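Local coordinates for protein dipeptidase AC. Metallo peptidase. MEROPS family M19 (Rhodobacter sphaeroides, PDB 3FDG) that probably hydrolyses dipeptides as a metallodipeptidase of peptidase family M19, using a pair of metal ions bound in a TIM-barrel active site, at residues B[12-17]-B[304-309]; B[54-59]-B[164-169]; B[206-211]-B[225-230]. One frame throughout, in Å; residues are numbered along the deposited sequence.

How the contacts relate
All three contacts gather round the two-metal centre of this M19 barrel, modelled here with two magnesium ions. Contact 1 sets Asp13, a ligand of one ion, beside Asp304; contact 3 fixes the turn that carries His210, a ligand of the other. Glu137 binds both ions and is touched by Tyr56 and Trp164 of contact 2. The centres of contacts 1 and 2 are about 14 Å apart, and Asn12 O lies 3.0 Å from Ala54 N, probably hydrogen-bonded. Contacts 2 and 3 meet where Ser165 OG comes 2.9 Å from His210 ND1. Contacts 1 and 3 do not touch; their nearest atoms are about 6 Å apart. Along the chain, contact 1 encloses the other two.

Contact 1 of 3, residues B[12-17]-B[304-309]; sequences NDFLLR and DFDGAT. With MG (magnesium ion), chain E.
Asp13 and Phe305 form the tight part of this contact: the backbone N of Asp13 donates to Phe305 O at 2.8 Å in a nearly straight bond. Next to it CB of Asn12 rests 4.1 Å from CB of Phe305. A chi1 of 78° tucks the Asn12 amide between its own backbone N and carbonyl carbon, and OD1 takes the N-H of Phe14 on an in-plane lone pair, an Asx turn leading into the helix. Asp13 turns its carboxylate to the active site and chelates the magnesium ion with both oxygens, alongside His11 and Glu137. Asp304 OD1 stands 3.1 Å from Asp13 OD2, a meeting of two acceptors, and 3.9 Å from the ion; it does not bind the ion in this chain, although Asp304 is a known metal ligand of this protein. The loose, solvent side is at Gly307, whose CA only brushes Asp13 OD2 at 3.5 Å. The Arg17-Asp306 end is well packed though partly exposed. Arg17 NH1 forms a salt bridge with Asp306 OD2 at 3.2 Å; the oxygen lies in the guanidinium plane, while NH1 meets it from above the carboxylate plane. Phe14 brings its ring edge to the same oxygen, CD1 at 3.7 Å. Arg17 NH1 also bonds Leu38 O, and Asp306 OD1 accepts from His37 N. With an alanine at Asp306, Arg17 would probably lose a counter-charge and His37 N its acceptor. Asn12 pairs with strand 48-56, Leu15 of helix 14-20 packs on helix 87-108, and the loop 304-309 follows strand 299-301, the last of the chain.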
ATOM      1  N   ASN B  12     -17.162   8.502   6.726  1.00 13.55           N
ATOM      2  CA  ASN B  12     -17.855   8.933   5.538  1.00 15.81           C
ATOM      3  C   ASN B  12     -17.426   8.084   4.341  1.00 15.52           C
ATOM      4  O   ASN B  12     -16.331   7.483   4.357  1.00 17.03           O
ATOM      5  CB  ASN B  12     -17.600  10.420   5.270  1.00 14.45           C
ATOM      6  CG  ASN B  12     -16.237  10.701   4.645  1.00 17.02           C
ATOM      7  OD1 ASN B  12     -15.995  10.379   3.471  1.00 16.00           O
ATOM      8  ND2 ASN B  12     -15.332  11.315   5.424  1.00 16.01           N
ATOM      9  N   ASP B  13     -18.248   8.095   3.299  1.00 13.91           N
ATOM     10  CA  ASP B  13     -17.971   7.279   2.143  1.00 15.93           C
ATOM     11  C   ASP B  13     -17.751   8.117   0.891  1.00 15.54           C
ATOM     12  O   ASP B  13     -18.068   7.673  -0.231  1.00 15.41           O
ATOM     13  CB  ASP B  13     -19.140   6.297   1.929  1.00 16.03           C
ATOM     14  CG  ASP B  13     -19.145   5.170   2.993  1.00 19.20           C
ATOM     15  OD1 ASP B  13     -18.187   4.394   3.012  1.00 22.84           O
ATOM     16  OD2 ASP B  13     -20.081   5.066   3.797  1.00 19.10           O
ATOM     17  N   PHE B  14     -17.164   9.294   1.084  1.00 15.70           N
ATOM     18  CA  PHE B  14     -16.783  10.167  -0.027  1.00 16.30           C
ATOM     19  C   PHE B  14     -15.914   9.424  -1.070  1.00 16.66           C
ATOM     20  O   PHE B  14     -16.093   9.615  -2.254  1.00 15.33           O
ATOM     21  CB  PHE B  14     -16.079  11.443   0.477  1.00 14.97           C
ATOM     22  CG  PHE B  14     -15.690  12.372  -0.615  1.00 15.24           C
ATOM     23  CD1 PHE B  14     -16.687  13.111  -1.308  1.00 17.32           C
ATOM     24  CD2 PHE B  14     -14.333  12.515  -0.977  1.00 15.13           C
ATOM     25  CE1 PHE B  14     -16.321  13.990  -2.322  1.00 13.72           C
ATOM     26  CE2 PHE B  14     -13.942  13.366  -1.985  1.00 15.49           C
ATOM     27  CZ  PHE B  14     -14.927  14.139  -2.683  1.00 13.69           C
ATOM     28  N   LEU B  15     -14.998   8.545  -0.637  1.00 15.09           N
ATOM     29  CA  LEU B  15     -14.119   7.880  -1.621  1.00 15.70           C
ATOM     30  C   LEU B  15     -14.923   7.039  -2.627  1.00 15.96           C
ATOM     31  O   LEU B  15     -14.480   6.779  -3.738  1.00 17.16           O
ATOM     32  CB  LEU B  15     -13.104   6.976  -0.890  1.00 13.41           C
ATOM     33  CG  LEU B  15     -12.065   7.811  -0.121  1.00 16.02           C
ATOM     34  CD1 LEU B  15     -11.232   6.785   0.750  1.00 15.00           C
ATOM     35  CD2 LEU B  15     -11.114   8.588  -1.058  1.00 17.80           C
ATOM     36  N   LEU B  16     -16.102   6.593  -2.227  1.00 17.18           N
ATOM     37  CA  LEU B  16     -16.936   5.791  -3.131  1.00 19.25           C
ATOM     38  C   LEU B  16     -17.384   6.627  -4.330  1.00 19.39           C
ATOM     39  O   LEU B  16     -17.512   6.119  -5.493  1.00 19.30           O
ATOM     40  CB  LEU B  16     -18.125   5.203  -2.348  1.00 19.76           C
ATOM     41  CG  LEU B  16     -19.043   4.171  -2.987  1.00 25.00           C
ATOM     42  CD1 LEU B  16     -18.216   2.950  -3.385  1.00 27.58           C
ATOM     43  CD2 LEU B  16     -20.175   3.807  -1.976  1.00 28.34           C
ATOM     44  N   ARG B  17     -17.597   7.917  -4.080  1.00 18.80           N
ATOM     45  CA  ARG B  17     -17.999   8.832  -5.180  1.00 20.07           C
ATOM     46  C   ARG B  17     -16.885   9.005  -6.180  1.00 19.81           C
ATOM     47  O   ARG B  17     -17.139   9.164  -7.386  1.00 19.35           O
ATOM     48  CB  ARG B  17     -18.480  10.164  -4.633  1.00 20.39           C
ATOM     49  CG  ARG B  17     -19.786   9.979  -3.775  1.00 22.57           C
ATOM     50  CD  ARG B  17     -20.380  11.263  -3.297  1.00 23.19           C
ATOM     51  NE  ARG B  17     -20.348  12.363  -4.287  1.00 22.51           N
ATOM     52  CZ  ARG B  17     -20.145  13.637  -3.958  1.00 21.94           C
ATOM     53  NH1 ARG B  17     -19.981  13.968  -2.663  1.00 22.06           N
ATOM     54  NH2 ARG B  17     -20.115  14.583  -4.901  1.00 19.24           N
ATOM     55  N   ASP B 304     -21.771   8.927   8.485  1.00 16.05           N
ATOM     56  CA  ASP B 304     -22.076   8.087   7.314  1.00 16.83           C
ATOM     57  C   ASP B 304     -22.469   9.023   6.138  1.00 16.53           C
ATOM     58  O   ASP B 304     -23.218   8.620   5.210  1.00 16.69           O
ATOM     59  CB  ASP B 304     -23.182   7.057   7.682  1.00 16.70           C
ATOM     60  CG  ASP B 304     -23.037   5.697   6.938  1.00 20.72           C
ATOM     61  OD1 ASP B 304     -22.068   5.518   6.171  1.00 19.64           O
ATOM     62  OD2 ASP B 304     -23.855   4.769   7.203  1.00 22.00           O
ATOM     63  N   PHE B 305     -21.903  10.232   6.115  1.00 17.09           N
ATOM     64  CA  PHE B 305     -22.037  11.109   4.924  1.00 17.63           C
ATOM     65  C   PHE B 305     -21.615  10.374   3.641  1.00 18.38           C
ATOM     66  O   PHE B 305     -20.588   9.663   3.618  1.00 19.30           O
ATOM     67  CB  PHE B 305     -21.202  12.411   4.986  1.00 17.82           C
ATOM     68  CG  PHE B 305     -21.777  13.530   5.848  1.00 16.93           C
ATOM     69  CD1 PHE B 305     -23.118  13.947   5.723  1.00 13.08           C
ATOM     70  CD2 PHE B 305     -20.923  14.232   6.724  1.00 17.92           C
ATOM     71  CE1 PHE B 305     -23.615  15.009   6.550  1.00 13.92           C
ATOM     72  CE2 PHE B 305     -21.367  15.273   7.507  1.00 18.84           C
ATOM     73  CZ  PHE B 305     -22.731  15.692   7.410  1.00 18.00           C
ATOM     74  N   ASP B 306     -22.399  10.585   2.572  1.00 17.22           N
ATOM     75  CA  ASP B 306     -22.227   9.907   1.285  1.00 18.85           C
ATOM     76  C   ASP B 306     -22.401   8.384   1.346  1.00 19.24           C
ATOM     77  O   ASP B 306     -22.157   7.669   0.365  1.00 18.49           O
ATOM     78  CB  ASP B 306     -20.910  10.345   0.612  1.00 17.47           C
ATOM     79  CG  ASP B 306     -21.030  11.710   0.027  1.00 19.42           C
ATOM     80  OD1 ASP B 306     -22.125  12.008  -0.542  1.00 20.29           O
ATOM     81  OD2 ASP B 306     -20.085  12.512   0.136  1.00 19.92           O
ATOM     82  N   GLY B 307     -22.814   7.881   2.502  1.00 19.34           N
ATOM     83  CA  GLY B 307     -23.057   6.454   2.649  1.00 19.65           C
ATOM     84  C   GLY B 307     -24.492   6.116   3.047  1.00 20.26           C
ATOM     85  O   GLY B 307     -24.815   4.960   3.132  1.00 21.04           O
ATOM     86  N   ALA B 308     -25.359   7.101   3.264  1.00 20.19           N
ATOM     87  CA  ALA B 308     -26.722   6.872   3.783  1.00 20.49           C
ATOM     88  C   ALA B 308     -27.652   7.996   3.354  1.00 21.44           C
ATOM     89  O   ALA B 308     -27.198   9.061   2.912  1.00 19.80           O
ATOM     90  CB  ALA B 308     -26.739   6.837   5.292  1.00 21.04           C
ATOM     91  N   THR B 309     -28.954   7.772   3.560  1.00 21.76           N
ATOM     92  CA  THR B 309     -29.929   8.854   3.540  1.00 21.68           C
ATOM     93  C   THR B 309     -30.033   9.461   4.929  1.00 21.11           C
ATOM     94  O   THR B 309     -30.234   8.731   5.916  1.00 21.44           O
ATOM     95  CB  THR B 309     -31.326   8.349   3.131  1.00 22.17           C
ATOM     96  OG1 THR B 309     -31.248   7.901   1.780  1.00 25.51           O
ATOM     97  CG2 THR B 309     -32.322   9.470   3.211  1.00 20.85           C
TER
HETATM   98 MG    MG E 356     -19.256   3.386   4.612  1.00 21.93          MG
HETATM   99  O   HOH W   1     -20.134   2.214   3.173  1.00 17.11           O

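Contact 2 of 3, residues B[54-59]-B[164-169]; sequences AIYVPS and WSRPTV
Trp164 receives Tyr56 on one face of its indole. The pair is edge-to-face, with the Tyr56 edge directed at the five-membered ring and the planes 56° apart. Tyr56 CE1 touches Trp164 CD2 at 3.5 Å, while Tyr56 OH hangs over the six-membered part, 3.2 Å from Trp164 CH2. Trp164 has its CG anti to the backbone N (chi1 -179°), which swings the indole toward 54-59. Ser165, the centre of an inverse gamma turn, kinks the chain and lays its CB over the opposite indole face; its OG bonds His210 ND1, a second-shell link to a metal ligand. Arg166 then reaches across, its chain bent at chi3 (70°), and grips Val57 O end-on, NH1 at 2.8 Å and NH2 at 2.9 Å from that oxygen. NH1 also donates to Ser59 OG at 2.8 Å, a straighter bond than either of the other two. All three acceptor contacts lie close to the guanidinium plane, which fixes its rotation, and Trp164 CE3 lies over one face, 3.7 Å above that plane. Glu140 pairs with Arg166 NE. Within the contact, then, the arginine spends its N-H groups on neutral oxygens, and Glu140 probably balances its charge; the aromatic pair beside it, both members touching Glu137, forms part of the wall of the metal site.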
ATOM      1  N   ALA B  54     -13.576   6.230   4.679  1.00 15.87           N
ATOM      2  CA  ALA B  54     -13.683   4.766   4.478  1.00 15.57           C
ATOM      3  C   ALA B  54     -13.305   4.298   3.080  1.00 17.74           C
ATOM      4  O   ALA B  54     -13.795   4.833   2.039  1.00 18.11           O
ATOM      5  CB  ALA B  54     -15.106   4.327   4.745  1.00 15.27           C
ATOM      6  N   ILE B  55     -12.451   3.297   3.075  1.00 17.15           N
ATOM      7  CA  ILE B  55     -12.199   2.452   1.923  1.00 18.84           C
ATOM      8  C   ILE B  55     -13.200   1.304   2.115  1.00 19.54           C
ATOM      9  O   ILE B  55     -13.115   0.487   3.036  1.00 18.90           O
ATOM     10  CB  ILE B  55     -10.774   1.910   1.864  1.00 18.95           C
ATOM     11  CG1 ILE B  55      -9.735   3.061   1.706  1.00 19.27           C
ATOM     12  CG2 ILE B  55     -10.654   0.888   0.709  1.00 17.54           C
ATOM     13  CD1 ILE B  55      -8.317   2.653   2.049  1.00 21.13           C
ATOM     14  N   TYR B  56     -14.158   1.238   1.207  1.00 20.26           N
ATOM     15  CA  TYR B  56     -15.223   0.306   1.369  1.00 20.58           C
ATOM     16  C   TYR B  56     -15.401  -0.348   0.005  1.00 21.37           C
ATOM     17  O   TYR B  56     -15.655   0.376  -0.963  1.00 18.86           O
ATOM     18  CB  TYR B  56     -16.493   1.056   1.728  1.00 21.63           C
ATOM     19  CG  TYR B  56     -17.723   0.282   1.352  1.00 22.08           C
ATOM     20  CD1 TYR B  56     -17.982  -0.947   1.967  1.00 23.92           C
ATOM     21  CD2 TYR B  56     -18.592   0.752   0.354  1.00 25.23           C
ATOM     22  CE1 TYR B  56     -19.096  -1.710   1.623  1.00 26.88           C
ATOM     23  CE2 TYR B  56     -19.742   0.001  -0.005  1.00 26.82           C
ATOM     24  CZ  TYR B  56     -19.959  -1.228   0.649  1.00 28.37           C
ATOM     25  OH  TYR B  56     -21.024  -2.021   0.334  1.00 34.23           O
ATOM     26  N   VAL B  57     -15.315  -1.680  -0.058  1.00 19.37           N
ATOM     27  CA  VAL B  57     -15.426  -2.372  -1.381  1.00 20.44           C
ATOM     28  C   VAL B  57     -16.897  -2.729  -1.668  1.00 19.58           C
ATOM     29  O   VAL B  57     -17.478  -3.561  -0.998  1.00 19.33           O
ATOM     30  CB  VAL B  57     -14.503  -3.614  -1.409  1.00 20.05           C
ATOM     31  CG1 VAL B  57     -14.712  -4.473  -2.695  1.00 20.09           C
ATOM     32  CG2 VAL B  57     -13.035  -3.172  -1.223  1.00 21.33           C
ATOM     33  N   PRO B  58     -17.529  -2.069  -2.663  1.00 20.79           N
ATOM     34  CA  PRO B  58     -18.950  -2.387  -2.788  1.00 20.76           C
ATOM     35  C   PRO B  58     -19.293  -3.792  -3.385  1.00 21.38           C
ATOM     36  O   PRO B  58     -18.533  -4.371  -4.149  1.00 19.30           O
ATOM     37  CB  PRO B  58     -19.504  -1.275  -3.698  1.00 22.44           C
ATOM     38  CG  PRO B  58     -18.258  -0.578  -4.302  1.00 20.94           C
ATOM     39  CD  PRO B  58     -17.012  -1.238  -3.757  1.00 20.91           C
ATOM     40  N   SER B  59     -20.448  -4.302  -2.987  1.00 23.52           N
ATOM     41  CA  SER B  59     -21.082  -5.457  -3.626  1.00 25.28           C
ATOM     42  C   SER B  59     -21.873  -5.028  -4.893  1.00 27.39           C
ATOM     43  O   SER B  59     -22.166  -3.834  -5.082  1.00 27.18           O
ATOM     44  CB  SER B  59     -22.038  -6.113  -2.608  1.00 25.05           C
ATOM     45  OG  SER B  59     -21.273  -6.865  -1.691  1.00 24.21           O
ATOM     46  N   TRP B 164     -18.117  -5.496   6.837  1.00 16.23           N
ATOM     47  CA  TRP B 164     -19.250  -4.709   6.503  1.00 18.21           C
ATOM     48  C   TRP B 164     -20.439  -5.664   6.761  1.00 18.87           C
ATOM     49  O   TRP B 164     -20.305  -6.659   7.499  1.00 18.50           O
ATOM     50  CB  TRP B 164     -19.129  -4.254   5.016  1.00 17.67           C
ATOM     51  CG  TRP B 164     -20.250  -3.411   4.572  1.00 20.65           C
ATOM     52  CD1 TRP B 164     -20.631  -2.215   5.086  1.00 22.32           C
ATOM     53  CD2 TRP B 164     -21.212  -3.733   3.539  1.00 21.41           C
ATOM     54  NE1 TRP B 164     -21.766  -1.753   4.418  1.00 23.30           N
ATOM     55  CE2 TRP B 164     -22.128  -2.666   3.469  1.00 23.23           C
ATOM     56  CE3 TRP B 164     -21.345  -4.794   2.653  1.00 23.39           C
ATOM     57  CZ2 TRP B 164     -23.196  -2.641   2.555  1.00 25.57           C
ATOM     58  CZ3 TRP B 164     -22.396  -4.773   1.749  1.00 26.88           C
ATOM     59  CH2 TRP B 164     -23.315  -3.702   1.712  1.00 24.38           C
ATOM     60  N   SER B 165     -21.586  -5.366   6.174  1.00 21.60           N
ATOM     61  CA  SER B 165     -22.791  -6.193   6.366  1.00 23.42           C
ATOM     62  C   SER B 165     -22.791  -7.253   5.238  1.00 23.87           C
ATOM     63  O   SER B 165     -23.577  -7.157   4.294  1.00 24.90           O
ATOM     64  CB  SER B 165     -24.022  -5.270   6.341  1.00 24.52           C
ATOM     65  OG  SER B 165     -24.263  -4.615   7.614  1.00 20.43           O
ATOM     66  N   ARG B 166     -21.897  -8.241   5.381  1.00 23.58           N
ATOM     67  CA  ARG B 166     -21.420  -9.209   4.342  1.00 22.89           C
ATOM     68  C   ARG B 166     -20.351 -10.148   4.970  1.00 22.39           C
ATOM     69  O   ARG B 166     -19.458  -9.655   5.664  1.00 22.20           O
ATOM     70  CB  ARG B 166     -20.820  -8.428   3.181  1.00 22.58           C
ATOM     71  CG  ARG B 166     -20.199  -9.243   1.986  1.00 20.43           C
ATOM     72  CD  ARG B 166     -19.859  -8.248   0.854  1.00 23.03           C
ATOM     73  NE  ARG B 166     -18.720  -7.389   1.264  1.00 22.71           N
ATOM     74  CZ  ARG B 166     -18.437  -6.206   0.737  1.00 24.17           C
ATOM     75  NH1 ARG B 166     -19.175  -5.718  -0.262  1.00 20.91           N
ATOM     76  NH2 ARG B 166     -17.390  -5.505   1.207  1.00 22.57           N
ATOM     77  N   PRO B 167     -20.443 -11.488   4.769  1.00 22.43           N
ATOM     78  CA  PRO B 167     -19.489 -12.427   5.399  1.00 21.95           C
ATOM     79  C   PRO B 167     -18.049 -12.244   4.867  1.00 22.91           C
ATOM     80  O   PRO B 167     -17.891 -11.940   3.666  1.00 21.83           O
ATOM     81  CB  PRO B 167     -20.026 -13.799   4.973  1.00 23.23           C
ATOM     82  CG  PRO B 167     -20.769 -13.548   3.729  1.00 22.10           C
ATOM     83  CD  PRO B 167     -21.413 -12.210   3.917  1.00 22.26           C
ATOM     84  N   THR B 168     -17.042 -12.401   5.742  1.00 22.27           N
ATOM     85  CA  THR B 168     -15.617 -12.276   5.372  1.00 22.27           C
ATOM     86  C   THR B 168     -14.849 -13.489   5.933  1.00 22.63           C
ATOM     87  O   THR B 168     -15.435 -14.302   6.643  1.00 22.11           O
ATOM     88  CB  THR B 168     -14.970 -10.954   5.876  1.00 23.34           C
ATOM     89  OG1 THR B 168     -14.670 -11.053   7.285  1.00 22.66           O
ATOM     90  CG2 THR B 168     -15.857  -9.751   5.607  1.00 23.05           C
ATOM     91  N   VAL B 169     -13.563 -13.640   5.623  1.00 21.67           N
ATOM     92  CA  VAL B 169     -12.766 -14.730   6.265  1.00 21.85           C
ATOM     93  C   VAL B 169     -12.509 -14.532   7.741  1.00 20.91           C
ATOM     94  O   VAL B 169     -12.036 -15.465   8.435  1.00 20.92           O
ATOM     95  CB  VAL B 169     -11.410 -14.982   5.558  1.00 22.47           C
ATOM     96  CG1 VAL B 169     -11.672 -15.456   4.145  1.00 24.79           C
ATOM     97  CG2 VAL B 169     -10.544 -13.689   5.559  1.00 21.48           C
TER

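Contact 3 of 3, residues B[206-211]-B[225-230]; sequences LDLSHL and APLVAT. With MG (magnesium ion), chain F.
Asp207 and Thr230 are brought together by their first torsions: CG of Asp207 is anti to the backbone N (chi1 178°), while OG1 of Thr230 sits between its backbone N and carbonyl carbon (chi1 59°). The side chains cross at about a right angle, and Thr230 OG1 donates to Asp207 OD2 over a short 2.5 Å. The other carboxylate oxygen takes two backbone N-H groups, Thr230 N at 3.0 Å and Ser209 N at the same distance from Asp207 OD1, the two arriving on opposite faces of the carboxylate. All three donors approach tilted well out of its plane. The bond to Ser209 closes an Asx turn. Three bonds thus hold this buried carboxylate and fix its rotation; they would be expected to favour its charged form. Strand 205-206, helix 213-222 and strand 228-229 make a beta-alpha-beta crossover of the TIM barrel, and the contact ties together the ends of its two strands. Just past the first strand, Leu208 N donates to Val228 O at 2.7 Å, and farther back a water bridges Leu206 O and Val228 N. Leu208 CD1 packs obliquely on Leu227 CB, 4.0 Å away, with helix 213-222 touching both residues. Past Asp207 the chain makes a type II turn from Leu208 to Leu211, at the crest of which His210 binds a magnesium ion through NE2 at 2.2 Å. Ser209 OG, lying against Ala229 CB, bonds Ser232 OG and the backbone N of His231, a residue whose NE2 binds the same ion.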
ATOM      1  N   LEU B 206      -9.782  -0.872  15.829  1.00 15.54           N
ATOM      2  CA  LEU B 206     -10.850  -1.716  15.360  1.00 16.19           C
ATOM      3  C   LEU B 206     -12.200  -0.990  15.427  1.00 16.90           C
ATOM      4  O   LEU B 206     -12.507  -0.297  16.434  1.00 16.08           O
ATOM      5  CB  LEU B 206     -10.901  -2.983  16.218  1.00 14.28           C
ATOM      6  CG  LEU B 206      -9.643  -3.823  16.025  1.00 16.23           C
ATOM      7  CD1 LEU B 206      -9.361  -4.768  17.261  1.00 16.46           C
ATOM      8  CD2 LEU B 206      -9.809  -4.715  14.765  1.00 16.13           C
ATOM      9  N   ASP B 207     -12.989  -1.148  14.352  1.00 16.03           N
ATOM     10  CA  ASP B 207     -14.301  -0.514  14.259  1.00 15.49           C
ATOM     11  C   ASP B 207     -15.359  -1.619  14.268  1.00 16.12           C
ATOM     12  O   ASP B 207     -15.379  -2.484  13.363  1.00 17.63           O
ATOM     13  CB  ASP B 207     -14.397   0.342  12.987  1.00 15.68           C
ATOM     14  CG  ASP B 207     -15.773   0.978  12.820  1.00 18.02           C
ATOM     15  OD1 ASP B 207     -16.605   0.883  13.748  1.00 15.39           O
ATOM     16  OD2 ASP B 207     -16.028   1.573  11.767  1.00 17.94           O
ATOM     17  N   LEU B 208     -16.248  -1.596  15.271  1.00 16.16           N
ATOM     18  CA  LEU B 208     -17.251  -2.673  15.442  1.00 15.53           C
ATOM     19  C   LEU B 208     -18.572  -2.398  14.709  1.00 15.52           C
ATOM     20  O   LEU B 208     -19.450  -3.245  14.698  1.00 13.43           O
ATOM     21  CB  LEU B 208     -17.582  -2.872  16.926  1.00 15.81           C
ATOM     22  CG  LEU B 208     -16.360  -3.143  17.837  1.00 20.40           C
ATOM     23  CD1 LEU B 208     -16.665  -3.182  19.304  1.00 23.31           C
ATOM     24  CD2 LEU B 208     -15.684  -4.421  17.404  1.00 25.41           C
ATOM     25  N   SER B 209     -18.735  -1.221  14.119  1.00 14.92           N
ATOM     26  CA  SER B 209     -19.946  -0.972  13.332  1.00 15.06           C
ATOM     27  C   SER B 209     -20.060  -1.998  12.211  1.00 15.99           C
ATOM     28  O   SER B 209     -19.052  -2.260  11.521  1.00 15.37           O
ATOM     29  CB  SER B 209     -19.927   0.440  12.725  1.00 15.25           C
ATOM     30  OG  SER B 209     -20.119   1.397  13.765  1.00 17.80           O
ATOM     31  N   HIS B 210     -21.274  -2.533  12.039  1.00 13.84           N
ATOM     32  CA  HIS B 210     -21.622  -3.624  11.086  1.00 14.00           C
ATOM     33  C   HIS B 210     -21.319  -5.003  11.669  1.00 14.54           C
ATOM     34  O   HIS B 210     -21.890  -5.995  11.247  1.00 15.50           O
ATOM     35  CB  HIS B 210     -20.914  -3.497   9.718  1.00 14.36           C
ATOM     36  CG  HIS B 210     -21.377  -2.310   8.919  1.00 15.21           C
ATOM     37  ND1 HIS B 210     -22.511  -2.341   8.127  1.00 15.15           N
ATOM     38  CD2 HIS B 210     -20.826  -1.088   8.741  1.00 15.42           C
ATOM     39  CE1 HIS B 210     -22.664  -1.171   7.526  1.00 16.29           C
ATOM     40  NE2 HIS B 210     -21.652  -0.394   7.876  1.00 16.75           N
ATOM     41  N   LEU B 211     -20.398  -5.106  12.611  1.00 14.93           N
ATOM     42  CA  LEU B 211     -20.109  -6.414  13.164  1.00 14.34           C
ATOM     43  C   LEU B 211     -21.335  -6.937  13.982  1.00 16.01           C
ATOM     44  O   LEU B 211     -22.011  -6.125  14.644  1.00 16.65           O
ATOM     45  CB  LEU B 211     -18.864  -6.286  14.051  1.00 15.29           C
ATOM     46  CG  LEU B 211     -18.278  -7.570  14.640  1.00 12.87           C
ATOM     47  CD1 LEU B 211     -17.862  -8.605  13.526  1.00 14.13           C
ATOM     48  CD2 LEU B 211     -17.090  -7.292  15.532  1.00 14.67           C
ATOM     49  N   ALA B 225      -7.567  -2.887  23.494  1.00 17.91           N
ATOM     50  CA  ALA B 225      -7.749  -1.454  23.141  1.00 17.45           C
ATOM     51  C   ALA B 225      -9.234  -1.015  23.271  1.00 17.02           C
ATOM     52  O   ALA B 225     -10.135  -1.886  23.285  1.00 17.92           O
ATOM     53  CB  ALA B 225      -7.226  -1.186  21.680  1.00 16.08           C
ATOM     54  N   PRO B 226      -9.483   0.301  23.467  1.00 17.24           N
ATOM     55  CA  PRO B 226     -10.875   0.803  23.615  1.00 17.31           C
ATOM     56  C   PRO B 226     -11.754   0.325  22.478  1.00 16.53           C
ATOM     57  O   PRO B 226     -11.280   0.211  21.335  1.00 18.23           O
ATOM     58  CB  PRO B 226     -10.702   2.320  23.577  1.00 16.37           C
ATOM     59  CG  PRO B 226      -9.261   2.541  24.158  1.00 17.81           C
ATOM     60  CD  PRO B 226      -8.508   1.419  23.471  1.00 16.45           C
ATOM     61  N   LEU B 227     -13.003  -0.016  22.810  1.00 15.18           N
ATOM     62  CA  LEU B 227     -13.946  -0.559  21.851  1.00 14.33           C
ATOM     63  C   LEU B 227     -14.611   0.603  21.166  1.00 14.43           C
ATOM     64  O   LEU B 227     -15.068   1.530  21.819  1.00 15.34           O
ATOM     65  CB  LEU B 227     -15.051  -1.397  22.533  1.00 12.56           C
ATOM     66  CG  LEU B 227     -14.556  -2.696  23.212  1.00 13.80           C
ATOM     67  CD1 LEU B 227     -15.745  -3.410  23.815  1.00 14.53           C
ATOM     68  CD2 LEU B 227     -13.827  -3.627  22.230  1.00 16.42           C
ATOM     69  N   VAL B 228     -14.695   0.508  19.853  1.00 14.60           N
ATOM     70  CA  VAL B 228     -15.179   1.622  19.063  1.00 14.39           C
ATOM     71  C   VAL B 228     -16.187   1.180  18.033  1.00 14.65           C
ATOM     72  O   VAL B 228     -15.964   0.199  17.333  1.00 14.21           O
ATOM     73  CB  VAL B 228     -13.997   2.274  18.265  1.00 15.09           C
ATOM     74  CG1 VAL B 228     -14.492   3.433  17.390  1.00 15.83           C
ATOM     75  CG2 VAL B 228     -12.883   2.758  19.222  1.00 15.20           C
ATOM     76  N   ALA B 229     -17.241   1.989  17.854  1.00 14.62           N
ATOM     77  CA  ALA B 229     -18.210   1.765  16.773  1.00 14.00           C
ATOM     78  C   ALA B 229     -18.332   3.131  16.168  1.00 14.41           C
ATOM     79  O   ALA B 229     -18.832   4.055  16.814  1.00 16.30           O
ATOM     80  CB  ALA B 229     -19.547   1.273  17.332  1.00 14.88           C
ATOM     81  N   THR B 230     -17.810   3.290  14.962  1.00 13.13           N
ATOM     82  CA  THR B 230     -17.658   4.645  14.372  1.00 13.69           C
ATOM     83  C   THR B 230     -18.946   5.227  13.897  1.00 13.87           C
ATOM     84  O   THR B 230     -19.057   6.448  13.703  1.00 12.24           O
ATOM     85  CB  THR B 230     -16.678   4.670  13.148  1.00 13.21           C
ATOM     86  OG1 THR B 230     -17.130   3.801  12.110  1.00 13.52           O
ATOM     87  CG2 THR B 230     -15.207   4.278  13.606  1.00 12.83           C
TER
HETATM   88 MG    MG F 357     -21.223   1.571   7.055  1.00 25.81          MG
HETATM   89  O   HOH W   2     -13.127  -1.818  18.778  1.00 18.77           O
HETATM   90  O   HOH W   3     -23.440   2.169   7.379  1.00 20.36           O
HETATM   91  O   HOH W   4     -22.218   0.688   5.052  1.00 26.80           O